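PDB 2WZ8: cellulosome protein dockerin type I from Clostridium thermocellum, which carries a family 35 carbohydrate-binding module that probably binds sugar chains as part of the cellulosome. Local coordinates for residues 37-43 with 135-141; 66-72 with 102-108; 11-15 with 33-38. All coordinates share one frame; numbering follows the deposited sequence. Where two conformers were deposited one is given.

Contact 1 of 3, residues 37-43 with 135-141; sequences YVGWIGN and GSYAPNI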
# COMPACT_ATOMS: atom_id res chain seq x y z
N TYR A 37 -10.55 3.15 2.28
CA TYR A 37 -9.28 2.40 2.24
C TYR A 37 -9.45 1.24 1.29
O TYR A 37 -10.56 1.00 0.76
CB TYR A 37 -8.83 1.93 3.61
CG TYR A 37 -9.73 0.87 4.16
CD1 TYR A 37 -9.44 -0.48 3.98
CD2 TYR A 37 -10.91 1.20 4.82
CE1 TYR A 37 -10.29 -1.46 4.41
CE2 TYR A 37 -11.78 0.20 5.27
CZ TYR A 37 -11.45 -1.11 5.07
OH TYR A 37 -12.29 -2.12 5.51
N VAL A 38 -8.35 0.53 1.02
CA VAL A 38 -8.41 -0.70 0.22
C VAL A 38 -8.03 -1.87 1.10
O VAL A 38 -7.03 -1.86 1.77
CB VAL A 38 -7.54 -0.61 -1.06
CG1 VAL A 38 -7.50 -1.95 -1.77
CG2 VAL A 38 -8.11 0.42 -1.97
N GLY A 39 -8.90 -2.88 1.11
CA GLY A 39 -8.74 -4.10 1.90
C GLY A 39 -8.63 -5.31 1.02
O GLY A 39 -8.78 -5.25 -0.20
N TRP A 40 -8.45 -6.43 1.69
CA TRP A 40 -8.37 -7.78 1.12
C TRP A 40 -7.28 -7.87 0.05
O TRP A 40 -7.43 -8.50 -0.99
CB TRP A 40 -9.74 -8.25 0.63
CG TRP A 40 -10.64 -8.32 1.79
CD1 TRP A 40 -11.53 -7.36 2.21
CD2 TRP A 40 -10.66 -9.33 2.82
NE1 TRP A 40 -12.11 -7.73 3.40
CE2 TRP A 40 -11.60 -8.93 3.80
CE3 TRP A 40 -9.96 -10.51 3.01
CZ2 TRP A 40 -11.85 -9.67 4.94
CZ3 TRP A 40 -10.22 -11.26 4.14
CH2 TRP A 40 -11.17 -10.84 5.08
N ILE A 41 -6.17 -7.22 0.39
CA ILE A 41 -4.94 -7.32 -0.40
C ILE A 41 -4.16 -8.51 0.13
O ILE A 41 -3.63 -8.49 1.22
CB ILE A 41 -4.07 -6.05 -0.30
CG1 ILE A 41 -4.84 -4.79 -0.67
CG2 ILE A 41 -2.82 -6.19 -1.16
CD1 ILE A 41 -4.15 -3.52 -0.17
N GLY A 42 -4.08 -9.56 -0.66
CA GLY A 42 -3.34 -10.76 -0.28
C GLY A 42 -4.04 -12.05 -0.63
O GLY A 42 -4.97 -12.07 -1.43
N ASN A 43 -3.57 -13.13 -0.01
CA ASN A 43 -4.08 -14.49 -0.30
C ASN A 43 -3.97 -14.82 -1.79
O ASN A 43 -4.85 -15.42 -2.40
CB ASN A 43 -5.54 -14.60 0.13
CG ASN A 43 -6.05 -16.01 0.02
OD1 ASN A 43 -5.36 -16.96 0.38
ND2 ASN A 43 -7.26 -16.15 -0.52
N GLY A 135 -3.47 -17.40 2.23
CA GLY A 135 -3.86 -17.15 3.63
C GLY A 135 -3.14 -15.99 4.33
O GLY A 135 -3.38 -15.73 5.50
N SER A 136 -2.26 -15.34 3.59
CA SER A 136 -1.44 -14.22 4.10
C SER A 136 -1.87 -12.92 3.46
O SER A 136 -1.99 -12.82 2.23
CB SER A 136 0.04 -14.47 3.80
OG SER A 136 0.91 -13.70 4.61
N TYR A 137 -2.11 -11.91 4.30
CA TYR A 137 -2.61 -10.62 3.82
C TYR A 137 -1.67 -9.47 4.15
O TYR A 137 -1.02 -9.43 5.22
CB TYR A 137 -3.99 -10.29 4.41
CG TYR A 137 -5.08 -11.23 3.93
CD1 TYR A 137 -5.77 -10.97 2.76
CD2 TYR A 137 -5.36 -12.39 4.62
CE1 TYR A 137 -6.74 -11.83 2.31
CE2 TYR A 137 -6.34 -13.26 4.18
CZ TYR A 137 -7.00 -12.98 3.01
OH TYR A 137 -7.99 -13.83 2.59
N ALA A 138 -1.62 -8.54 3.22
CA ALA A 138 -1.05 -7.21 3.47
C ALA A 138 -1.92 -6.41 4.44
O ALA A 138 -3.08 -6.73 4.63
CB ALA A 138 -0.92 -6.42 2.15
N PRO A 139 -1.36 -5.39 5.08
CA PRO A 139 -2.24 -4.49 5.80
C PRO A 139 -3.26 -3.85 4.85
O PRO A 139 -3.06 -3.80 3.63
CB PRO A 139 -1.30 -3.41 6.32
CG PRO A 139 -0.18 -3.41 5.36
CD PRO A 139 -0.01 -4.82 4.93
N ASN A 140 -4.31 -3.32 5.46
CA ASN A 140 -5.24 -2.44 4.73
C ASN A 140 -4.51 -1.12 4.45
O ASN A 140 -3.87 -0.57 5.34
CB ASN A 140 -6.51 -2.20 5.53
CG ASN A 140 -7.34 -3.43 5.70
OD1 ASN A 140 -7.11 -4.44 5.03
ND2 ASN A 140 -8.32 -3.36 6.57
N ILE A 141 -4.61 -0.63 3.23
CA ILE A 141 -3.88 0.57 2.80
C ILE A 141 -4.85 1.72 2.63
O ILE A 141 -5.84 1.62 1.93
CB ILE A 141 -3.06 0.35 1.54
CG1 ILE A 141 -2.16 -0.89 1.69
CG2 ILE A 141 -2.28 1.62 1.14
CD1 ILE A 141 -1.06 -0.77 2.61
O HOH W 1 -8.83 -6.49 4.58
O HOH W 2 -5.57 -6.19 3.20
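In this beta-sandwich carbohydrate-binding module, the end of strand 36-39 meets the start of strand 140-147 through Val38 and Ile141, an antiparallel hydrogen-bonded pair. Val38 N gives a nearly straight bond to Ile141 O (2.9 Å), and Ile141 N returns one to Val38 O. Beyond this bridge the backbones part and two waters fill in. One water takes the N-H of Trp40 and donates to Asn140 OD1. The other takes the N-H of Ile41 and donates to Ala138 O and to the same OD1. The chains then rejoin: Ala138 N binds Ile41 O at 2.8 Å, and Asn43 N binds Ser136 O. Gly42 comes close to Tyr137 (CA-CA 4.2 Å), and its CA-H makes a contact with Ser136 O. At the far end Gly135 N donates to Asn43 OD1 at 2.7 Å, tilted somewhat from the amide plane.

Trp40 turns its edge to the face of Tyr137, offset from the centre, with the planes at 90°. The closest atoms are Trp40 CE3 and Tyr137 CE1, 3.5 Å apart. CB of Asn43 meets the phenol end of Tyr137. The amide of Asn140 crosses the Tyr37 ring at a slant, the planes 21° apart, with ND2 3.5 Å from CE1 of Tyr37. On the buried side Ile41 CD1 packs on Ile141 CG1 (3.8 Å), and Ile41 CG2 on Ala138 CB. Leu49 of strand 49-56 touches both isoleucines.

The contact thus has an apolar side turned to the sandwich interior and a side carrying Tyr37, Trp40, Tyr137 and Asn140. Asn140 CG lies anti to the carbonyl carbon (chi1 -67°), which brings OD1 to both waters. Accepting from both fixes the turn of the amide and links it to the opposite backbone.

Contact 2 of 3, residues 66-72 with 102-108; sequences VQFANAE and FFNTRGW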
# COMPACT_ATOMS: atom_id res chain seq x y z
N VAL A 66 3.57 5.15 3.89
CA VAL A 66 2.37 4.33 3.73
C VAL A 66 1.53 4.46 4.98
O VAL A 66 2.00 4.19 6.09
CB VAL A 66 2.74 2.85 3.49
CG1 VAL A 66 1.49 1.97 3.30
CG2 VAL A 66 3.69 2.67 2.28
N GLN A 67 0.29 4.86 4.79
CA GLN A 67 -0.70 4.90 5.89
C GLN A 67 -1.59 3.68 5.79
O GLN A 67 -2.16 3.41 4.76
CB GLN A 67 -1.51 6.19 5.88
CG GLN A 67 -2.45 6.30 7.09
CD GLN A 67 -2.91 7.69 7.38
OE1 GLN A 67 -4.12 8.01 7.30
NE2 GLN A 67 -1.97 8.54 7.73
N PHE A 68 -1.66 2.95 6.89
CA PHE A 68 -2.21 1.58 6.88
C PHE A 68 -2.84 1.21 8.22
O PHE A 68 -2.55 1.85 9.24
CB PHE A 68 -1.09 0.58 6.52
CG PHE A 68 -0.07 0.39 7.61
CD1 PHE A 68 -0.22 -0.62 8.55
CD2 PHE A 68 0.97 1.29 7.75
CE1 PHE A 68 0.66 -0.76 9.59
CE2 PHE A 68 1.84 1.18 8.82
CZ PHE A 68 1.69 0.14 9.73
N ALA A 69 -3.64 0.14 8.19
CA ALA A 69 -4.17 -0.49 9.41
C ALA A 69 -3.84 -1.97 9.39
O ALA A 69 -3.87 -2.59 8.35
CB ALA A 69 -5.66 -0.23 9.57
N ASN A 70 -3.54 -2.50 10.56
CA ASN A 70 -3.25 -3.92 10.73
C ASN A 70 -3.54 -4.34 12.16
O ASN A 70 -2.78 -4.01 13.05
CB ASN A 70 -1.78 -4.25 10.42
CG ASN A 70 -1.39 -5.65 10.89
OD1 ASN A 70 -2.26 -6.53 11.01
ND2 ASN A 70 -0.11 -5.86 11.19
N ALA A 71 -4.63 -5.10 12.37
CA ALA A 71 -4.99 -5.60 13.71
C ALA A 71 -5.02 -7.10 13.80
O ALA A 71 -5.72 -7.67 14.64
CB ALA A 71 -6.33 -4.99 14.19
N GLU A 72 -4.25 -7.75 12.94
CA GLU A 72 -4.18 -9.21 12.93
C GLU A 72 -3.61 -9.76 14.24
O GLU A 72 -2.63 -9.26 14.78
CB GLU A 72 -3.36 -9.73 11.76
CG GLU A 72 -3.46 -11.24 11.61
CD GLU A 72 -2.87 -11.78 10.37
OE1 GLU A 72 -2.96 -11.14 9.31
OE2 GLU A 72 -2.34 -12.93 10.45
N PHE A 102 4.84 -4.91 8.18
CA PHE A 102 4.07 -3.80 8.76
C PHE A 102 3.62 -4.14 10.16
O PHE A 102 2.97 -5.18 10.41
CB PHE A 102 2.84 -3.52 7.90
CG PHE A 102 3.15 -2.80 6.63
CD1 PHE A 102 3.09 -1.43 6.58
CD2 PHE A 102 3.48 -3.49 5.47
CE1 PHE A 102 3.39 -0.73 5.40
CE2 PHE A 102 3.72 -2.80 4.29
CZ PHE A 102 3.68 -1.43 4.26
N PHE A 103 3.95 -3.24 11.08
CA PHE A 103 3.60 -3.37 12.50
C PHE A 103 2.09 -3.37 12.72
O PHE A 103 1.27 -3.12 11.84
CB PHE A 103 4.31 -2.31 13.37
CG PHE A 103 3.96 -0.87 13.05
CD1 PHE A 103 2.75 -0.32 13.44
CD2 PHE A 103 4.85 -0.04 12.37
CE1 PHE A 103 2.47 1.00 13.18
CE2 PHE A 103 4.52 1.27 12.08
CZ PHE A 103 3.35 1.79 12.49
N ASN A 104 1.72 -3.75 13.92
CA ASN A 104 0.33 -3.86 14.28
C ASN A 104 -0.19 -2.53 14.83
O ASN A 104 0.39 -1.95 15.76
CB ASN A 104 0.16 -5.01 15.29
CG ASN A 104 -1.23 -5.60 15.30
OD1 ASN A 104 -2.13 -5.04 15.92
ND2 ASN A 104 -1.41 -6.75 14.64
N THR A 105 -1.30 -2.07 14.28
CA THR A 105 -1.96 -0.84 14.74
C THR A 105 -3.05 -1.09 15.80
O THR A 105 -3.66 -0.15 16.32
CB THR A 105 -2.60 -0.07 13.58
OG1 THR A 105 -3.70 -0.83 13.06
CG2 THR A 105 -1.59 0.25 12.50
N ARG A 106 -3.30 -2.37 16.05
CA ARG A 106 -4.18 -2.87 17.14
C ARG A 106 -5.69 -2.60 16.97
O ARG A 106 -6.50 -2.99 17.80
CB ARG A 106 -3.73 -2.34 18.51
CG ARG A 106 -2.39 -2.83 18.97
CD ARG A 106 -2.00 -2.28 20.38
NE ARG A 106 -0.80 -2.94 20.84
CZ ARG A 106 -0.78 -4.10 21.48
NH1 ARG A 106 -1.91 -4.75 21.70
NH2 ARG A 106 0.38 -4.64 21.85
N GLY A 107 -6.03 -1.99 15.87
CA GLY A 107 -7.39 -1.75 15.46
C GLY A 107 -7.53 -1.57 13.99
O GLY A 107 -6.71 -0.91 13.36
N TRP A 108 -8.59 -2.12 13.43
CA TRP A 108 -8.80 -2.00 11.96
C TRP A 108 -9.18 -0.60 11.51
O TRP A 108 -9.07 -0.29 10.32
CB TRP A 108 -9.79 -3.06 11.44
CG TRP A 108 -9.27 -4.42 11.61
CD1 TRP A 108 -9.68 -5.36 12.51
CD2 TRP A 108 -8.20 -5.02 10.87
NE1 TRP A 108 -8.91 -6.47 12.41
CE2 TRP A 108 -7.99 -6.29 11.42
CE3 TRP A 108 -7.37 -4.58 9.85
CZ2 TRP A 108 -7.03 -7.18 10.90
CZ3 TRP A 108 -6.39 -5.44 9.37
CH2 TRP A 108 -6.23 -6.72 9.90
O HOH W 3 -7.96 -9.02 13.97
O HOH W 4 -4.40 -6.41 17.06
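Phe68 sets its CG between the backbone N and the carbonyl carbon (chi1 71°), and this lays its ring between Phe102 and Phe103. CD1 of Phe102 sits over the centre of the Phe68 ring, in an edge-to-face pair. Phe68 in turn points its own edge at Phe103, with CZ over the centre of that ring and the centroids 5.0 Å apart. Phe103 O lies at the rim of the Phe68 ring, near its plane.

Asn70 has CG anti to the backbone N (chi1 167°), which carries ND2 to Phe103 O at 3.1 Å. This donor stands well above the carbonyl plane. A weaker bond runs from the same ND2 to Phe102 O. OD1 of Asn70 accepts from Glu72 N and closes an Asx turn. The Asn70 backbone is also gripped: its N donates almost straight to Thr105 OG1 (3.0 Å), and its O accepts from Thr105 N at 2.7 Å. Asn104 forms a second Asx turn, OD1 to Arg106 N, and its ND2 reaches Glu72 O in a weak bond.

Trp108 lies flat against the 70-72 backbone. CB of Ala71 stands 3.5 Å from the centroid of its five-membered ring, over the face, and Ala71 N is above the same ring system. A water joins Trp108 NE1 to Ala71 O.

The contact fastens the loop between strands 98-102 and 112-120 to the end of strand 60-69. Val84 O accepts from ND2 of both Asn70 and Asn104, Thr110 O pairs with Thr105 OG1, and Arg86 of strand 86-92 bridges to Glu72. Pro139 closes on Phe68 and Phe102.

Contact 3 of 3, residues 11-15 with 33-38; sequences YEAED and SGGQYV. With CA (calcium ion), chain B.
Glu12 and Glu14 reach across to residues 33-36 through a calcium ion, and the tight part of the contact is packed round this metal. Glu12 gives OE1 alone, at 2.3 Å from the calcium. Glu14 chelates with both oxygens, OE1 and OE2, each about 2.5 Å from the ion. The bend at chi2 (-89°) turns its carboxylate to the calcium, and Glu14 CD lies 3.5 Å from Gln36 CB. Segment 33-38 supplies two backbone carbonyls, Ser33 O and Gln36 O, each 2.3 Å from the calcium. The second oxygen of Glu12, OE2, accepts from Ser33 OG at 2.6 Å on its syn lone pair, so one carboxylate serves both metal and hydroxyl. The ion probably offsets much of the charge of Glu12, Glu14 and Asp142. Also buried, Ala13 CB packs on Val38 CG2 at 3.8 Å.

The outer part is looser. There the Gln36 side chain extends past CG of Glu14, and a water lies 3.2 Å from Gln36 NE2 and donates to Glu14 O.

Asp142 of strand 140-147 completes the calcium site. That strand runs between strands 9-12 and 60-69 in the four-stranded sheet, while strand 36-39 pairs with 25-28. Leu49 and Phe51 of strand 49-56 cover Ala13.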
# COMPACT_ATOMS: atom_id res chain seq x y z
N TYR A 11 -1.41 10.12 -2.64
CA TYR A 11 -2.31 9.28 -3.42
C TYR A 11 -3.14 8.39 -2.50
O TYR A 11 -2.61 7.56 -1.75
CB TYR A 11 -1.53 8.39 -4.40
CG TYR A 11 -0.58 9.17 -5.28
CD1 TYR A 11 -0.99 9.69 -6.49
CD2 TYR A 11 0.71 9.46 -4.85
CE1 TYR A 11 -0.12 10.44 -7.30
CE2 TYR A 11 1.58 10.23 -5.65
CZ TYR A 11 1.16 10.68 -6.87
OH TYR A 11 2.02 11.45 -7.64
N GLU A 12 -4.45 8.56 -2.60
CA GLU A 12 -5.37 7.71 -1.85
C GLU A 12 -5.37 6.32 -2.44
O GLU A 12 -5.37 6.15 -3.67
CB GLU A 12 -6.78 8.28 -1.86
CG GLU A 12 -6.89 9.58 -1.10
CD GLU A 12 -6.78 9.48 0.43
OE1 GLU A 12 -6.77 8.35 1.00
OE2 GLU A 12 -6.71 10.58 1.08
N ALA A 13 -5.43 5.30 -1.59
CA ALA A 13 -5.48 3.93 -2.09
C ALA A 13 -6.72 3.71 -3.00
O ALA A 13 -6.69 3.01 -4.00
CB ALA A 13 -5.50 2.97 -0.91
N GLU A 14 -7.82 4.33 -2.59
CA GLU A 14 -9.12 4.21 -3.27
C GLU A 14 -9.28 5.11 -4.50
O GLU A 14 -10.32 5.12 -5.14
CB GLU A 14 -10.26 4.54 -2.30
CG GLU A 14 -10.26 6.00 -1.79
CD GLU A 14 -9.45 6.26 -0.52
OE1 GLU A 14 -8.52 5.46 -0.19
OE2 GLU A 14 -9.72 7.26 0.17
N ASP A 15 -8.24 5.87 -4.80
CA ASP A 15 -8.27 6.76 -5.98
C ASP A 15 -8.78 5.96 -7.18
O ASP A 15 -8.30 4.86 -7.44
CB ASP A 15 -6.86 7.28 -6.26
CG ASP A 15 -6.78 8.32 -7.36
OD1 ASP A 15 -7.51 8.27 -8.34
OD2 ASP A 15 -5.89 9.17 -7.26
N SER A 33 -8.30 8.38 5.80
CA SER A 33 -8.16 9.52 4.88
C SER A 33 -9.07 9.36 3.68
O SER A 33 -9.11 8.31 3.03
CB SER A 33 -6.71 9.68 4.46
OG SER A 33 -6.49 10.82 3.67
N GLY A 34 -9.85 10.40 3.43
CA GLY A 34 -10.78 10.38 2.31
C GLY A 34 -12.03 9.55 2.54
O GLY A 34 -12.90 9.44 1.66
N GLY A 35 -12.11 8.98 3.73
CA GLY A 35 -13.22 8.13 4.14
C GLY A 35 -13.27 6.74 3.54
O GLY A 35 -14.24 6.00 3.69
N GLN A 36 -12.17 6.34 2.94
CA GLN A 36 -12.07 4.99 2.36
C GLN A 36 -10.65 4.46 2.48
O GLN A 36 -9.67 5.23 2.63
CB GLN A 36 -12.44 4.99 0.86
CG GLN A 36 -13.87 5.36 0.50
CD GLN A 36 -14.04 5.26 -1.03
OE1 GLN A 36 -14.17 4.19 -1.56
NE2 GLN A 36 -13.99 6.38 -1.71
N TYR A 37 -10.55 3.15 2.28
CA TYR A 37 -9.28 2.40 2.24
C TYR A 37 -9.45 1.24 1.29
O TYR A 37 -10.56 1.00 0.76
CB TYR A 37 -8.83 1.93 3.61
CG TYR A 37 -9.73 0.87 4.16
CD1 TYR A 37 -9.44 -0.48 3.98
CD2 TYR A 37 -10.91 1.20 4.82
CE1 TYR A 37 -10.29 -1.46 4.41
CE2 TYR A 37 -11.78 0.20 5.27
CZ TYR A 37 -11.45 -1.11 5.07
OH TYR A 37 -12.29 -2.12 5.51
N VAL A 38 -8.35 0.53 1.02
CA VAL A 38 -8.41 -0.70 0.22
C VAL A 38 -8.03 -1.87 1.10
O VAL A 38 -7.03 -1.86 1.77
CB VAL A 38 -7.54 -0.61 -1.06
CG1 VAL A 38 -7.50 -1.95 -1.77
CG2 VAL A 38 -8.11 0.42 -1.97
CA CA B . -7.96 6.63 1.91
O HOH W 5 -13.06 5.93 -4.74

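Contact 3 closes first along the chain, before contact 1 opens, and contact 2 falls within the long span between the two halves of contact 1. The centres of contacts 1 and 2 are about 11 Å apart, those of 1 and 3 about 14 Å, and those of 2 and 3 about 15 Å. Strand 140-147 ties them together. It lies beside strand 9-12 of contact 3 and strand 60-69 of contact 2 in one antiparallel sheet. Contacts 1 and 3 also share Tyr37 and Val38. Asn140 O probably bonds to Ala69 N, linking contacts 1 and 2. The calcium site, the 40-43 and 135-139 loops and the 102-108 loop are thus joined through an inner strand of the four-stranded sheet.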